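Local atomic coordinates of Cry37AA1 (Bacillus thuringiensis, PDB entry 4RHZ), a protein that forms a binary complex with Cry23Aa1, binds calcium through a C2-like beta-sandwich, and probably acts with its partner as an insecticidal toxin. Residues C99-P102 and G103-V106; G110-K113 and G114-V117. All coordinates share one frame; numbering follows the deposited sequence.

Contact 1. Residues C99-P102 and G103-V106; sequences CSTP and GVTV
Ser100 turns its side chain inward across the bend and meets Val104 and Val106 at once. With OG between the backbone N and the carbonyl carbon (chi1 56°), the hydroxyl donates a hydrogen bond to Val104 O at an OG–O distance of 3.1 Å, approaching from above the carbonyl plane. Methyl CG1 of Val106 closes over the same side chain, 3.4 Å from Ser100 OG. This inner side is buried, and Cry23Aa1 helps to cover it: Asn51 of that neighbouring chain packs on Ser100 and Gln155 of the same chain on Val104. Toward the solvent the packing thins. Thr101 is exposed, and its OG1 lies 3.4 Å from Val104 CG2, while Pro102 leans outward onto Tyr121 of strand 115-125. The backbone closes the bend with a bond from Val104 N to Thr101 O (3.0 Å, 158° at the hydrogen). Gly103, at phi 107°, takes a conformation in which a side chain would collide with Pro102 O. The Thr101-Val104 bend is a type II beta turn, with the favoured proline and glycine at its centre, carrying the chain from strand 89-100 of one sheet to strand 105-110 of the other in the beta-sandwich.

Contact 2. Residues G110-K113 and G114-V117; sequences GDEK and GSYV. With CA (calcium ion), chain D.
Tyr116 overlaps the carbonyl of Lys113, with ring atom CD2 3.6 Å from Lys113 O, which lies oblique to the ring. The contact flanks a type I beta turn, Glu112 to Ser115, that leads into strand 115-125 at the calcium-binding end of this C2-like beta-sandwich. Beyond the turn, Tyr116 stacks on Tyr13 and forms a cation-pi contact with Arg107, which also hydrogen-bonds Lys113 O; one arginine thus engages both partners of the overlap. The turn is closed by Ser115 N, which donates to Glu112 O at 3.2 Å from well above the carbonyl plane. Lys113, by contrast, extends its chain outward and meets the following segment chiefly through CB and CG, which lie close to Gly114 N.

On the calcium side, the Glu112 chain is extended beyond CG and carries OE1 to the ion, while Asp89 supplies the other protein ligand through OD1. Three waters also bind the ion, and two of them are also held by Asp111, which thereby acts from the second shell. Its CG sits between the backbone N and the carbonyl carbon (chi1 59°), directing the carboxylate toward the ion's waters: one calcium-bound water donates to Asp111 OD2, and another donates to both Asp111 OD1 and Ser115 OG. The serine hydroxyl is itself hydrogen-bonded to Asn14 OD1, which fixes it further. Two carboxylates on the metal and a third behind its waters would be expected to make the site attractive to a cation. The direct bond from the turn measures 2.5 Å between Glu112 OE1 and the calcium ion.

How the contacts relate
Contacts 1 and 2 follow each other along the chain, one at each end of strand 105-110, with their centres about 19 Å apart. Residues 99-106 bring the chain into that strand and residues 110-117 take it out again into strand 115-125, its antiparallel neighbour in the same sheet; the two contacts have no direct touch beyond this. They serve different ends of the domain. Contact 1 lies against Cry23Aa1, where the sheet continues across the interface, and holds Cys99, disulfide-bonded to Cys74. Contact 2 is untouched by the partner chain and supplies Glu112 to the calcium site, the side chain of this residue being about 5 Å from that of Asp89.

Contact 1. Residues C99-P102 and G103-V106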
ATOM      1  N   CYS B  99       2.246   2.930 -18.614  1.00 25.32           N
ATOM      2  CA  CYS B  99       1.484   4.161 -18.477  1.00 26.95           C
ATOM      3  C   CYS B  99       0.705   4.176 -17.119  1.00 26.95           C
ATOM      4  O   CYS B  99       0.391   3.140 -16.587  1.00 25.99           O
ATOM      5  CB  CYS B  99       0.434   4.243 -19.653  1.00 27.21           C
ATOM      6  SG  CYS B  99       1.223   3.867 -21.328  1.00 31.65           S
ATOM      7  N   SER B 100       0.324   5.352 -16.642  1.00 27.93           N
ATOM      8  CA  SER B 100      -0.608   5.461 -15.533  1.00 30.73           C
ATOM      9  C   SER B 100      -1.370   6.789 -15.592  1.00 31.74           C
ATOM     10  O   SER B 100      -0.940   7.718 -16.254  1.00 33.54           O
ATOM     11  CB  SER B 100       0.191   5.447 -14.215  1.00 30.55           C
ATOM     12  OG  SER B 100       1.156   6.496 -14.247  1.00 28.36           O
ATOM     13  N   THR B 101      -2.466   6.886 -14.858  1.00 33.04           N
ATOM     14  CA  THR B 101      -3.081   8.168 -14.508  1.00 35.43           C
ATOM     15  C   THR B 101      -2.268   8.930 -13.415  1.00 36.14           C
ATOM     16  O   THR B 101      -1.522   8.315 -12.682  1.00 36.61           O
ATOM     17  CB  THR B 101      -4.448   7.895 -13.891  1.00 36.97           C
ATOM     18  OG1 THR B 101      -4.243   7.035 -12.752  1.00 37.19           O
ATOM     19  CG2 THR B 101      -5.384   7.167 -14.909  1.00 34.71           C
ATOM     20  N   PRO B 102      -2.397  10.275 -13.320  1.00 37.14           N
ATOM     21  CA  PRO B 102      -1.614  10.980 -12.281  1.00 38.38           C
ATOM     22  C   PRO B 102      -2.075  10.526 -10.889  1.00 38.06           C
ATOM     23  O   PRO B 102      -3.263  10.410 -10.660  1.00 35.61           O
ATOM     24  CB  PRO B 102      -1.977  12.468 -12.499  1.00 38.49           C
ATOM     25  CG  PRO B 102      -3.286  12.448 -13.215  1.00 38.49           C
ATOM     26  CD  PRO B 102      -3.339  11.184 -14.024  1.00 37.62           C
ATOM     27  N   GLY B 103      -1.140  10.200 -10.006  1.00 38.67           N
ATOM     28  CA  GLY B 103      -1.555   9.662  -8.698  1.00 38.29           C
ATOM     29  C   GLY B 103      -1.263   8.188  -8.651  1.00 38.20           C
ATOM     30  O   GLY B 103      -1.287   7.595  -7.554  1.00 40.09           O
ATOM     31  N   VAL B 104      -1.015   7.564  -9.818  1.00 34.42           N
ATOM     32  CA  VAL B 104      -0.551   6.191  -9.821  1.00 30.67           C
ATOM     33  C   VAL B 104       0.862   6.229 -10.326  1.00 31.91           C
ATOM     34  O   VAL B 104       1.187   7.052 -11.247  1.00 31.74           O
ATOM     35  CB  VAL B 104      -1.401   5.305 -10.688  1.00 31.10           C
ATOM     36  CG1 VAL B 104      -0.811   3.894 -10.823  1.00 28.29           C
ATOM     37  CG2 VAL B 104      -2.887   5.250 -10.180  1.00 28.09           C
ATOM     38  N   THR B 105       1.718   5.405  -9.707  1.00 30.33           N
ATOM     39  CA  THR B 105       3.127   5.415  -9.981  1.00 29.51           C
ATOM     40  C   THR B 105       3.410   4.238 -10.907  1.00 29.93           C
ATOM     41  O   THR B 105       2.713   3.218 -10.825  1.00 29.88           O
ATOM     42  CB  THR B 105       3.880   5.299  -8.639  1.00 29.73           C
ATOM     43  OG1 THR B 105       3.870   6.588  -8.018  1.00 32.75           O
ATOM     44  CG2 THR B 105       5.298   4.852  -8.769  1.00 26.78           C
ATOM     45  N   VAL B 106       4.421   4.346 -11.779  1.00 28.88           N
ATOM     46  CA  VAL B 106       4.784   3.194 -12.587  1.00 27.65           C
ATOM     47  C   VAL B 106       6.169   2.685 -12.218  1.00 27.46           C
ATOM     48  O   VAL B 106       7.023   3.469 -11.837  1.00 27.47           O
ATOM     49  CB  VAL B 106       4.796   3.483 -14.203  1.00 27.85           C
ATOM     50  CG1 VAL B 106       3.516   4.060 -14.727  1.00 26.67           C
ATOM     51  CG2 VAL B 106       6.021   4.316 -14.613  1.00 23.10           C
TER

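Contact 2. Residues G110-K113 and G114-V117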
ATOM      1  N   GLY B 110      14.190  -3.844 -14.412  1.00 31.55           N
ATOM      2  CA  GLY B 110      15.594  -3.996 -14.868  1.00 30.01           C
ATOM      3  C   GLY B 110      15.915  -5.452 -15.048  1.00 29.56           C
ATOM      4  O   GLY B 110      15.019  -6.274 -15.243  1.00 28.84           O
ATOM      5  N   ASP B 111      17.197  -5.797 -14.975  1.00 29.77           N
ATOM      6  CA  ASP B 111      17.600  -7.147 -15.278  1.00 29.26           C
ATOM      7  C   ASP B 111      17.608  -8.010 -14.031  1.00 28.87           C
ATOM      8  O   ASP B 111      17.943  -9.228 -14.101  1.00 29.41           O
ATOM      9  CB  ASP B 111      18.941  -7.196 -16.063  1.00 30.23           C
ATOM     10  CG  ASP B 111      20.104  -6.533 -15.290  1.00 32.75           C
ATOM     11  OD1 ASP B 111      19.880  -6.040 -14.155  1.00 31.21           O
ATOM     12  OD2 ASP B 111      21.239  -6.543 -15.813  1.00 34.73           O
ATOM     13  N   GLU B 112      17.155  -7.446 -12.928  1.00 27.61           N
ATOM     14  CA  GLU B 112      17.062  -8.212 -11.652  1.00 30.25           C
ATOM     15  C   GLU B 112      15.938  -7.609 -10.875  1.00 29.89           C
ATOM     16  O   GLU B 112      15.583  -6.427 -11.147  1.00 29.13           O
ATOM     17  CB  GLU B 112      18.324  -8.062 -10.758  1.00 30.11           C
ATOM     18  CG  GLU B 112      19.607  -8.504 -11.396  1.00 32.90           C
ATOM     19  CD  GLU B 112      20.793  -8.572 -10.355  1.00 39.29           C
ATOM     20  OE1 GLU B 112      21.822  -7.969 -10.622  1.00 40.33           O
ATOM     21  OE2 GLU B 112      20.692  -9.221  -9.290  1.00 37.01           O
ATOM     22  N   LYS B 113      15.391  -8.372  -9.914  1.00 30.07           N
ATOM     23  CA  LYS B 113      14.252  -7.835  -9.161  1.00 32.60           C
ATOM     24  C   LYS B 113      14.572  -6.599  -8.347  1.00 31.99           C
ATOM     25  O   LYS B 113      13.648  -5.842  -8.037  1.00 32.98           O
ATOM     26  CB  LYS B 113      13.580  -8.861  -8.235  1.00 33.66           C
ATOM     27  CG  LYS B 113      14.484  -9.439  -7.162  1.00 39.25           C
ATOM     28  CD  LYS B 113      13.730 -10.579  -6.365  1.00 45.37           C
ATOM     29  CE  LYS B 113      14.736 -11.401  -5.511  1.00 50.28           C
ATOM     30  NZ  LYS B 113      14.193 -12.746  -5.076  1.00 55.95           N
ATOM     31  N   GLY B 114      15.831  -6.424  -7.953  1.00 31.00           N
ATOM     32  CA  GLY B 114      16.202  -5.265  -7.127  1.00 33.00           C
ATOM     33  C   GLY B 114      16.860  -4.100  -7.912  1.00 34.77           C
ATOM     34  O   GLY B 114      17.288  -3.099  -7.304  1.00 34.92           O
ATOM     35  N   SER B 115      16.915  -4.230  -9.261  1.00 33.82           N
ATOM     36  CA  SER B 115      17.288  -3.152 -10.178  1.00 32.88           C
ATOM     37  C   SER B 115      16.041  -2.709 -10.999  1.00 34.04           C
ATOM     38  O   SER B 115      15.505  -3.487 -11.846  1.00 34.15           O
ATOM     39  CB  SER B 115      18.381  -3.641 -11.124  1.00 32.78           C
ATOM     40  OG  SER B 115      19.489  -4.193 -10.433  1.00 29.35           O
ATOM     41  N   TYR B 116      15.575  -1.474 -10.767  1.00 33.34           N
ATOM     42  CA  TYR B 116      14.369  -0.972 -11.416  1.00 32.35           C
ATOM     43  C   TYR B 116      14.226   0.506 -11.184  1.00 32.04           C
ATOM     44  O   TYR B 116      14.996   1.052 -10.408  1.00 31.80           O
ATOM     45  CB  TYR B 116      13.142  -1.684 -10.846  1.00 32.12           C
ATOM     46  CG  TYR B 116      12.845  -1.466  -9.362  1.00 31.77           C
ATOM     47  CD1 TYR B 116      11.908  -0.531  -8.934  1.00 31.40           C
ATOM     48  CD2 TYR B 116      13.417  -2.296  -8.389  1.00 34.91           C
ATOM     49  CE1 TYR B 116      11.611  -0.375  -7.524  1.00 35.42           C
ATOM     50  CE2 TYR B 116      13.116  -2.141  -6.973  1.00 28.63           C
ATOM     51  CZ  TYR B 116      12.269  -1.193  -6.573  1.00 31.46           C
ATOM     52  OH  TYR B 116      11.968  -1.117  -5.243  1.00 33.72           O
ATOM     53  N   VAL B 117      13.205   1.147 -11.785  1.00 29.93           N
ATOM     54  CA  VAL B 117      12.976   2.573 -11.596  1.00 28.05           C
ATOM     55  C   VAL B 117      11.509   2.794 -11.356  1.00 28.22           C
ATOM     56  O   VAL B 117      10.713   2.023 -11.918  1.00 27.89           O
ATOM     57  CB  VAL B 117      13.345   3.326 -12.898  1.00 28.81           C
ATOM     58  CG1 VAL B 117      13.036   4.778 -12.792  1.00 27.32           C
ATOM     59  CG2 VAL B 117      14.821   3.164 -13.207  1.00 26.39           C
TER
HETATM   60 CA    CA D 501      23.182  -6.362 -11.914  1.00 62.20          CA
HETATM   61  O   HOH W   1      21.115  -5.051 -12.180  1.00 49.90           O
HETATM   62  O   HOH W   2      23.282  -7.202 -13.748  1.00 56.33           O
HETATM   63  O   HOH W   3      23.035  -4.734  -9.844  1.00 39.59           O